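PDB 6TZ0: RNA-dependent RNA Polymerase, which catalyses RNA-templated RNA synthesis, producing plus strands by fully conservative transcription and probably also the complementary minus strands that complete the double-stranded viral genome. Local coordinates for residues G842-A847 against T865-Y870; P846-E851 against T858-M863; R873-V878 against D895-Y900. All coordinates share one frame; numbering follows the deposited sequence.

Contact 1 of 3, residues G842-A847 against T865-Y870; sequences GGEYPA and TARGAY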
loop_
_atom_site.group_PDB
_atom_site.type_symbol
_atom_site.label_atom_id
_atom_site.label_comp_id
_atom_site.label_asym_id
_atom_site.label_seq_id
_atom_site.Cartn_x
_atom_site.Cartn_y
_atom_site.Cartn_z
ATOM N N GLY A 842 22.773 -10.696 -22.765
ATOM C CA GLY A 842 23.923 -10.166 -22.074
ATOM C C GLY A 842 23.578 -8.839 -21.448
ATOM O O GLY A 842 22.771 -8.783 -20.520
ATOM N N GLY A 843 24.161 -7.760 -21.949
ATOM C CA GLY A 843 23.840 -6.452 -21.421
ATOM C C GLY A 843 22.670 -5.804 -22.128
ATOM O O GLY A 843 21.892 -5.084 -21.494
ATOM N N GLU A 844 22.545 -6.075 -23.433
ATOM C CA GLU A 844 21.538 -5.490 -24.327
ATOM C C GLU A 844 21.591 -3.965 -24.301
ATOM O O GLU A 844 20.574 -3.280 -24.197
ATOM C CB GLU A 844 20.131 -5.992 -24.001
ATOM C CG GLU A 844 19.911 -7.458 -24.273
ATOM C CD GLU A 844 18.506 -7.896 -23.946
ATOM O OE1 GLU A 844 17.733 -7.068 -23.427
ATOM O OE2 GLU A 844 18.176 -9.073 -24.192
ATOM N N TYR A 845 22.793 -3.439 -24.397
ATOM C CA TYR A 845 22.992 -2.010 -24.313
ATOM C C TYR A 845 23.282 -1.444 -25.703
ATOM O O TYR A 845 23.828 -2.152 -26.553
ATOM C CB TYR A 845 24.150 -1.705 -23.353
ATOM C CG TYR A 845 24.270 -0.271 -22.951
ATOM C CD1 TYR A 845 23.395 0.274 -22.030
ATOM C CD2 TYR A 845 25.248 0.540 -23.492
ATOM C CE1 TYR A 845 23.481 1.578 -21.668
ATOM C CE2 TYR A 845 25.350 1.852 -23.128
ATOM C CZ TYR A 845 24.463 2.362 -22.214
ATOM O OH TYR A 845 24.544 3.670 -21.842
ATOM N N PRO A 846 22.867 -0.206 -25.991
ATOM C CA PRO A 846 23.169 0.388 -27.300
ATOM C C PRO A 846 24.658 0.609 -27.517
ATOM O O PRO A 846 25.372 1.085 -26.635
ATOM C CB PRO A 846 22.410 1.718 -27.263
ATOM C CG PRO A 846 21.320 1.486 -26.311
ATOM C CD PRO A 846 21.870 0.592 -25.260
ATOM N N ALA A 847 25.113 0.271 -28.715
ATOM C CA ALA A 847 26.531 0.187 -29.020
ATOM C C ALA A 847 27.029 1.394 -29.803
ATOM O O ALA A 847 26.264 2.121 -30.435
ATOM C CB ALA A 847 26.831 -1.094 -29.803
ATOM N N THR A 865 16.783 2.206 -29.905
ATOM C CA THR A 865 17.016 0.928 -30.552
ATOM C C THR A 865 16.363 -0.202 -29.764
ATOM O O THR A 865 16.240 -0.153 -28.537
ATOM C CB THR A 865 18.514 0.679 -30.738
ATOM O OG1 THR A 865 18.719 -0.572 -31.403
ATOM C CG2 THR A 865 19.247 0.674 -29.421
ATOM N N ALA A 866 15.910 -1.211 -30.497
ATOM C CA ALA A 866 15.180 -2.313 -29.905
ATOM C C ALA A 866 16.135 -3.266 -29.205
ATOM O O ALA A 866 17.315 -3.374 -29.542
ATOM C CB ALA A 866 14.377 -3.055 -30.967
ATOM N N ARG A 867 15.606 -3.967 -28.216
ATOM C CA ARG A 867 16.360 -4.964 -27.481
ATOM C C ARG A 867 15.751 -6.327 -27.756
ATOM O O ARG A 867 14.882 -6.476 -28.615
ATOM C CB ARG A 867 16.380 -4.651 -25.987
ATOM C CG ARG A 867 17.170 -3.404 -25.676
ATOM C CD ARG A 867 17.215 -3.110 -24.199
ATOM N NE ARG A 867 18.025 -1.931 -23.925
ATOM C CZ ARG A 867 17.539 -0.701 -23.825
ATOM N NH1 ARG A 867 18.349 0.318 -23.577
ATOM N NH2 ARG A 867 16.241 -0.493 -23.957
ATOM N N GLY A 868 16.228 -7.329 -27.032
ATOM C CA GLY A 868 15.774 -8.679 -27.272
ATOM C C GLY A 868 16.631 -9.376 -28.300
ATOM O O GLY A 868 17.853 -9.213 -28.308
ATOM N N ALA A 869 16.003 -10.137 -29.195
ATOM C CA ALA A 869 16.736 -10.878 -30.210
ATOM C C ALA A 869 17.263 -9.996 -31.332
ATOM O O ALA A 869 18.036 -10.482 -32.162
ATOM C CB ALA A 869 15.852 -11.979 -30.796
ATOM N N TYR A 870 16.873 -8.720 -31.377
ATOM C CA TYR A 870 17.357 -7.821 -32.416
ATOM C C TYR A 870 18.811 -7.413 -32.191
ATOM O O TYR A 870 19.462 -6.934 -33.126
ATOM C CB TYR A 870 16.436 -6.599 -32.496
ATOM C CG TYR A 870 16.760 -5.626 -33.604
ATOM C CD1 TYR A 870 16.595 -5.983 -34.935
ATOM C CD2 TYR A 870 17.206 -4.341 -33.319
ATOM C CE1 TYR A 870 16.888 -5.102 -35.950
ATOM C CE2 TYR A 870 17.494 -3.446 -34.330
ATOM C CZ TYR A 870 17.332 -3.835 -35.644
ATOM O OH TYR A 870 17.617 -2.950 -36.656
#
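Glu-844 and Arg-867 meet where a loop without regular structure runs past the short strand 867-868, and each offers the other a different part of itself. Glu-844 contributes its backbone carbonyl: Arg-867 NE donates to Glu-844 O at 2.9 Å. The acceptor lies in the guanidinium plane, at its edge, and NE lies nearly on the extension of the C=O bond (174°), although the N-H...O angle is only 144°. With its chain extended from CG to NE, Arg-867 brings NE up to the loop, and its CD lies 3.4 Å from Glu-844 O. A long side chain with several N-H groups suits this task, because NE can serve the loop while NH2 makes a salt bridge with Asp-765.

The carboxylate of Glu-844 is turned elsewhere. Its extended side chain crosses that of Arg-867 obliquely, OE1 lying 3.8 Å from Arg-867 CB and OE2 3.9 Å from Gly-868 N, which is packing and not a bond. OE1 stays 5.2 Å from Arg-867 NE, so any attraction between the opposite charges is probably weak and long-range. Gly-868 has a positive phi of 90°, and its conformation leaves no place for a CB beside the carbonyl O of Arg-867.

Pro-846 supplies the apolar part, its CG resting 3.8 Å from the methyl CG2 of Thr-865 while its CD approaches Arg-867 NH1 at 3.9 Å. A compact ring and a small branched residue fit this buried spot.

Strand 867-868 pairs with strand 1141-1142 in an antiparallel two-stranded sheet, with helix 1174-1188 packing on Thr-865, Ala-866 and Tyr-870. Helix 754-766, which carries Asp-765, adjoins the arginine, and helix 774-786 packs against Tyr-845 and Pro-846.

Contact 2 of 3, residues P846-E851 against T858-M863; sequences PAYPFE and TEDESM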
loop_
_atom_site.group_PDB
_atom_site.type_symbol
_atom_site.label_atom_id
_atom_site.label_comp_id
_atom_site.label_asym_id
_atom_site.label_seq_id
_atom_site.Cartn_x
_atom_site.Cartn_y
_atom_site.Cartn_z
ATOM N N PRO A 846 22.867 -0.206 -25.991
ATOM C CA PRO A 846 23.169 0.388 -27.300
ATOM C C PRO A 846 24.658 0.609 -27.517
ATOM O O PRO A 846 25.372 1.085 -26.635
ATOM C CB PRO A 846 22.410 1.718 -27.263
ATOM C CG PRO A 846 21.320 1.486 -26.311
ATOM C CD PRO A 846 21.870 0.592 -25.260
ATOM N N ALA A 847 25.113 0.271 -28.715
ATOM C CA ALA A 847 26.531 0.187 -29.020
ATOM C C ALA A 847 27.029 1.394 -29.803
ATOM O O ALA A 847 26.264 2.121 -30.435
ATOM C CB ALA A 847 26.831 -1.094 -29.803
ATOM N N TYR A 848 28.336 1.591 -29.741
ATOM C CA TYR A 848 29.061 2.585 -30.521
ATOM C C TYR A 848 29.496 1.972 -31.847
ATOM O O TYR A 848 29.395 0.757 -32.023
ATOM C CB TYR A 848 30.247 3.086 -29.695
ATOM C CG TYR A 848 29.858 3.987 -28.554
ATOM C CD1 TYR A 848 29.709 5.350 -28.748
ATOM C CD2 TYR A 848 29.619 3.472 -27.288
ATOM C CE1 TYR A 848 29.347 6.178 -27.719
ATOM C CE2 TYR A 848 29.259 4.294 -26.246
ATOM C CZ TYR A 848 29.124 5.645 -26.469
ATOM O OH TYR A 848 28.762 6.472 -25.441
ATOM N N PRO A 849 29.930 2.780 -32.827
ATOM C CA PRO A 849 30.410 2.207 -34.101
ATOM C C PRO A 849 31.609 1.280 -33.954
ATOM O O PRO A 849 32.664 1.670 -33.457
ATOM C CB PRO A 849 30.769 3.449 -34.920
ATOM C CG PRO A 849 29.873 4.472 -34.430
ATOM C CD PRO A 849 29.711 4.236 -32.972
ATOM N N PHE A 850 31.424 0.036 -34.391
ATOM C CA PHE A 850 32.505 -0.924 -34.550
ATOM C C PHE A 850 33.043 -0.848 -35.968
ATOM O O PHE A 850 32.281 -0.680 -36.920
ATOM C CB PHE A 850 32.026 -2.346 -34.262
ATOM C CG PHE A 850 31.775 -2.623 -32.814
ATOM C CD1 PHE A 850 32.817 -2.982 -31.977
ATOM C CD2 PHE A 850 30.501 -2.515 -32.284
ATOM C CE1 PHE A 850 32.598 -3.239 -30.644
ATOM C CE2 PHE A 850 30.271 -2.766 -30.947
ATOM C CZ PHE A 850 31.323 -3.131 -30.126
ATOM N N GLU A 851 34.359 -0.975 -36.111
ATOM C CA GLU A 851 34.961 -0.913 -37.433
ATOM C C GLU A 851 34.920 -2.284 -38.094
ATOM O O GLU A 851 35.192 -3.304 -37.459
ATOM C CB GLU A 851 36.401 -0.411 -37.357
ATOM C CG GLU A 851 37.008 -0.128 -38.721
ATOM C CD GLU A 851 38.433 0.362 -38.647
ATOM O OE1 GLU A 851 38.982 0.432 -37.533
ATOM O OE2 GLU A 851 39.004 0.683 -39.708
ATOM N N THR A 858 29.920 0.432 -38.205
ATOM C CA THR A 858 28.519 0.201 -37.911
ATOM C C THR A 858 27.894 1.471 -37.332
ATOM O O THR A 858 28.561 2.480 -37.100
ATOM C CB THR A 858 28.353 -0.969 -36.944
ATOM O OG1 THR A 858 28.965 -0.646 -35.692
ATOM C CG2 THR A 858 29.002 -2.219 -37.506
ATOM N N GLU A 859 26.595 1.419 -37.097
ATOM C CA GLU A 859 25.865 2.615 -36.709
ATOM C C GLU A 859 25.914 2.845 -35.205
ATOM O O GLU A 859 25.828 1.905 -34.412
ATOM C CB GLU A 859 24.424 2.511 -37.197
ATOM C CG GLU A 859 24.328 2.685 -38.702
ATOM C CD GLU A 859 22.963 2.368 -39.250
ATOM O OE1 GLU A 859 22.151 1.780 -38.509
ATOM O OE2 GLU A 859 22.701 2.720 -40.418
ATOM N N ASP A 860 26.078 4.111 -34.823
ATOM C CA ASP A 860 26.009 4.532 -33.426
ATOM C C ASP A 860 24.570 4.366 -32.971
ATOM O O ASP A 860 23.709 5.182 -33.301
ATOM C CB ASP A 860 26.476 5.978 -33.289
ATOM C CG ASP A 860 26.711 6.394 -31.846
ATOM O OD1 ASP A 860 26.526 5.572 -30.926
ATOM O OD2 ASP A 860 27.082 7.565 -31.637
ATOM N N GLU A 861 24.310 3.298 -32.219
ATOM C CA GLU A 861 22.942 2.902 -31.921
ATOM C C GLU A 861 22.302 3.889 -30.961
ATOM O O GLU A 861 22.841 4.174 -29.889
ATOM C CB GLU A 861 22.909 1.493 -31.344
ATOM C CG GLU A 861 23.374 0.438 -32.317
ATOM C CD GLU A 861 23.270 -0.960 -31.759
ATOM O OE1 GLU A 861 22.915 -1.102 -30.573
ATOM O OE2 GLU A 861 23.550 -1.919 -32.504
ATOM N N SER A 862 21.156 4.420 -31.360
ATOM C CA SER A 862 20.550 5.545 -30.682
ATOM C C SER A 862 19.807 5.072 -29.440
ATOM O O SER A 862 19.805 3.893 -29.089
ATOM C CB SER A 862 19.626 6.292 -31.641
ATOM O OG SER A 862 19.053 7.427 -31.025
ATOM N N MET A 863 19.141 6.002 -28.774
ATOM C CA MET A 863 18.417 5.686 -27.554
ATOM C C MET A 863 17.072 5.031 -27.816
ATOM O O MET A 863 16.354 4.725 -26.860
ATOM C CB MET A 863 18.224 6.956 -26.731
ATOM C CG MET A 863 19.534 7.609 -26.376
ATOM S SD MET A 863 20.612 6.456 -25.526
ATOM C CE MET A 863 19.719 6.278 -24.004
#
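Ala-847 and Glu-861 hold each other through two hydrogen bonds between two segments of the same loop that run roughly antiparallel (159°) without forming regular strands. Glu-861 N donates to Ala-847 O at 2.9 Å, while Ala-847 N reaches Glu-861 OE1 at 3.2 Å from above the carboxylate plane. At the other end Thr-858 and Phe-850 form a second pair: Thr-858 N bonds Phe-850 O, and with chi1 at 64°, Thr-858 OG1 sits between its own backbone N and carbonyl carbon, where it accepts from Phe-850 N at 2.9 Å. In each pair a side-chain oxygen thus stands in for a backbone carbonyl.

The charged groups find partners outside the two segments. Glu-861 makes salt bridges with Lys-871 through OE1 and Arg-1188 through OE2, which probably keeps it ionised although buried. Asp-860 lies beside the Tyr-848 ring, pointing the same way, their planes 30° apart; Lys-778 serves both, by a salt bridge to OD1 and a cation-pi contact with the ring.

Van der Waals contact centres on Pro-849: CB lies against the carbonyl O of Thr-858 and CD 3.7 Å from Asp-860 CB. Lacking an N-H, proline leaves no backbone donor here to satisfy.

This irregular, hairpin-like pairing belongs to the loop between strands 827-831 and 867-868. Helix 774-786 packs against Tyr-848 and Met-863, while helix 873-878 meets Ala-847, Phe-850, Thr-858 and Glu-861.

Contact 3 of 3, residues R873-V878 against D895-Y900; sequences RLLYDV and DLLHEY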
loop_
_atom_site.group_PDB
_atom_site.type_symbol
_atom_site.label_atom_id
_atom_site.label_comp_id
_atom_site.label_asym_id
_atom_site.label_seq_id
_atom_site.Cartn_x
_atom_site.Cartn_y
_atom_site.Cartn_z
ATOM N N ARG A 873 21.732 -9.023 -34.513
ATOM C CA ARG A 873 22.069 -8.502 -35.830
ATOM C C ARG A 873 23.390 -7.734 -35.832
ATOM O O ARG A 873 23.972 -7.526 -36.902
ATOM C CB ARG A 873 20.916 -7.620 -36.316
ATOM C CG ARG A 873 20.941 -7.221 -37.777
ATOM C CD ARG A 873 19.716 -6.418 -38.134
ATOM N NE ARG A 873 19.758 -5.979 -39.520
ATOM C CZ ARG A 873 20.269 -4.819 -39.916
ATOM N NH1 ARG A 873 20.774 -3.977 -39.030
ATOM N NH2 ARG A 873 20.269 -4.498 -41.197
ATOM N N LEU A 874 23.895 -7.334 -34.662
ATOM C CA LEU A 874 25.192 -6.666 -34.605
ATOM C C LEU A 874 26.330 -7.617 -34.956
ATOM O O LEU A 874 27.347 -7.183 -35.512
ATOM C CB LEU A 874 25.403 -6.062 -33.218
ATOM C CG LEU A 874 26.624 -5.163 -33.022
ATOM C CD1 LEU A 874 26.502 -3.923 -33.885
ATOM C CD2 LEU A 874 26.795 -4.802 -31.564
ATOM N N LEU A 875 26.157 -8.915 -34.672
ATOM C CA LEU A 875 27.138 -9.927 -35.059
ATOM C C LEU A 875 27.311 -9.992 -36.567
ATOM O O LEU A 875 28.418 -10.235 -37.058
ATOM C CB LEU A 875 26.705 -11.301 -34.553
ATOM C CG LEU A 875 26.533 -11.578 -33.065
ATOM C CD1 LEU A 875 25.957 -12.973 -32.881
ATOM C CD2 LEU A 875 27.846 -11.439 -32.337
ATOM N N TYR A 876 26.234 -9.776 -37.310
ATOM C CA TYR A 876 26.271 -9.798 -38.761
ATOM C C TYR A 876 26.614 -8.441 -39.345
ATOM O O TYR A 876 27.209 -8.373 -40.425
ATOM C CB TYR A 876 24.921 -10.276 -39.291
ATOM C CG TYR A 876 24.628 -11.709 -38.940
ATOM C CD1 TYR A 876 25.092 -12.742 -39.739
ATOM C CD2 TYR A 876 23.914 -12.033 -37.796
ATOM C CE1 TYR A 876 24.832 -14.057 -39.423
ATOM C CE2 TYR A 876 23.656 -13.346 -37.467
ATOM C CZ TYR A 876 24.119 -14.351 -38.287
ATOM O OH TYR A 876 23.871 -15.664 -37.977
ATOM N N ASP A 877 26.258 -7.363 -38.644
ATOM C CA ASP A 877 26.618 -6.021 -39.083
ATOM C C ASP A 877 28.123 -5.800 -38.995
ATOM O O ASP A 877 28.705 -5.131 -39.855
ATOM C CB ASP A 877 25.866 -4.987 -38.241
ATOM C CG ASP A 877 25.876 -3.601 -38.855
ATOM O OD1 ASP A 877 26.387 -3.433 -39.980
ATOM O OD2 ASP A 877 25.375 -2.664 -38.200
ATOM N N VAL A 878 28.774 -6.364 -37.972
ATOM C CA VAL A 878 30.234 -6.289 -37.898
ATOM C C VAL A 878 30.874 -7.131 -39.004
ATOM O O VAL A 878 31.923 -6.765 -39.552
ATOM C CB VAL A 878 30.695 -6.694 -36.479
ATOM C CG1 VAL A 878 32.199 -6.803 -36.372
ATOM C CG2 VAL A 878 30.229 -5.665 -35.480
ATOM N N ASP A 895 36.930 -14.447 -37.149
ATOM C CA ASP A 895 38.224 -13.887 -36.769
ATOM C C ASP A 895 38.068 -12.466 -36.238
ATOM O O ASP A 895 38.609 -12.122 -35.179
ATOM C CB ASP A 895 39.167 -13.918 -37.973
ATOM C CG ASP A 895 40.622 -13.678 -37.600
ATOM O OD1 ASP A 895 40.944 -13.527 -36.401
ATOM O OD2 ASP A 895 41.457 -13.634 -38.527
ATOM N N LEU A 896 37.329 -11.626 -36.967
ATOM C CA LEU A 896 37.080 -10.264 -36.514
ATOM C C LEU A 896 36.190 -10.246 -35.280
ATOM O O LEU A 896 36.352 -9.383 -34.412
ATOM C CB LEU A 896 36.457 -9.453 -37.646
ATOM C CG LEU A 896 36.235 -7.966 -37.393
ATOM C CD1 LEU A 896 37.560 -7.320 -37.105
ATOM C CD2 LEU A 896 35.580 -7.313 -38.590
ATOM N N LEU A 897 35.269 -11.203 -35.174
ATOM C CA LEU A 897 34.433 -11.313 -33.985
ATOM C C LEU A 897 35.241 -11.795 -32.785
ATOM O O LEU A 897 34.878 -11.510 -31.639
ATOM C CB LEU A 897 33.258 -12.258 -34.263
ATOM C CG LEU A 897 31.929 -11.784 -34.878
ATOM C CD1 LEU A 897 31.174 -10.924 -33.919
ATOM C CD2 LEU A 897 32.093 -11.017 -36.176
ATOM N N HIS A 898 36.334 -12.521 -33.031
ATOM C CA HIS A 898 37.237 -12.938 -31.965
ATOM C C HIS A 898 38.137 -11.796 -31.508
ATOM O O HIS A 898 38.419 -11.668 -30.313
ATOM C CB HIS A 898 38.088 -14.120 -32.432
ATOM C CG HIS A 898 39.082 -14.589 -31.416
ATOM N ND1 HIS A 898 38.728 -15.347 -30.322
ATOM C CD2 HIS A 898 40.416 -14.388 -31.316
ATOM C CE1 HIS A 898 39.800 -15.600 -29.596
ATOM N NE2 HIS A 898 40.839 -15.030 -30.178
ATOM N N GLU A 899 38.597 -10.965 -32.447
ATOM C CA GLU A 899 39.518 -9.886 -32.094
ATOM C C GLU A 899 38.833 -8.781 -31.297
ATOM O O GLU A 899 39.501 -8.058 -30.551
ATOM C CB GLU A 899 40.162 -9.329 -33.361
ATOM C CG GLU A 899 41.114 -10.321 -34.005
ATOM C CD GLU A 899 41.672 -9.849 -35.331
ATOM O OE1 GLU A 899 41.218 -8.808 -35.837
ATOM O OE2 GLU A 899 42.567 -10.533 -35.872
ATOM N N TYR A 900 37.516 -8.630 -31.437
ATOM C CA TYR A 900 36.764 -7.754 -30.550
ATOM C C TYR A 900 36.304 -8.452 -29.280
ATOM O O TYR A 900 35.868 -7.776 -28.345
ATOM C CB TYR A 900 35.532 -7.180 -31.249
ATOM C CG TYR A 900 35.776 -6.087 -32.256
ATOM C CD1 TYR A 900 36.050 -4.794 -31.847
ATOM C CD2 TYR A 900 35.668 -6.334 -33.615
ATOM C CE1 TYR A 900 36.253 -3.788 -32.764
ATOM C CE2 TYR A 900 35.869 -5.332 -34.538
ATOM C CZ TYR A 900 36.156 -4.065 -34.110
ATOM O OH TYR A 900 36.356 -3.073 -35.035
#
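Tyr-900 presents the one ring that takes part, meeting Val-878 obliquely: Val-878 CG1 lies 4.4 Å from Tyr-900 CE2, neither squarely over a face nor in line with an edge. The same ring forms an edge-to-face pair with Phe-850, and its hydroxyl is bonded to the backbone O of Glu-851. Tyrosine suits the place because its ring can join an apolar cluster while its OH satisfies a carbonyl of the adjoining loop.

Val-878 also serves the two leucines. Its chi1 of 173° sets CG1 anti to the backbone N, and this methyl touches Leu-896 CD2 at 4.1 Å and Leu-897 CD2 at 4.2 Å. Leu-896 CD2 lies close to the carbonyl of Val-878 as well, 3.8 Å from its O. Farther back along the first helix, Leu-875 and Leu-897 cross at about a right angle, with Leu-875 CD2 and Leu-897 CD1 3.7 Å apart.

Van der Waals contacts, mostly between apolar side chains, join the two segments; the axes of the short helices 873-878 and 895-899 come no closer than 10.4 Å, with their directions 111° from each other. At that spacing leucines are long enough to bridge the helices, whereas the shorter, beta-branched valine is met by several partners.

Helix 902-911 backs this junction, Leu-906 touching Leu-875 and Phe-902 touching Leu-897. From helix 20-35, Arg-20 packs on Leu-896 and Tyr-900, bringing an N-terminal element against these C-terminal helices.

How the contacts relate
The three contacts adjoin one another on one side of the chain's centre, away from the annotated nucleotide and metal sites. Contacts 1 and 2 have centres about 11 Å apart and start from the same loop, sharing Pro-846 and Ala-847; the hairpin-like excursion of contact 2 lies within the chain span closed by contact 1. Contact 3 opens later, on helix 873-878, which follows strand 867-868. Its centre is about 13 Å from that of contact 2 and about 15 Å from that of contact 1. Tyr-900 meets Phe-850 and Glu-851, Asp-877 meets Thr-858, and Leu-874 meets Glu-861 and Ala-847. Together they join the loop to strand 867-868 and the helices that follow it.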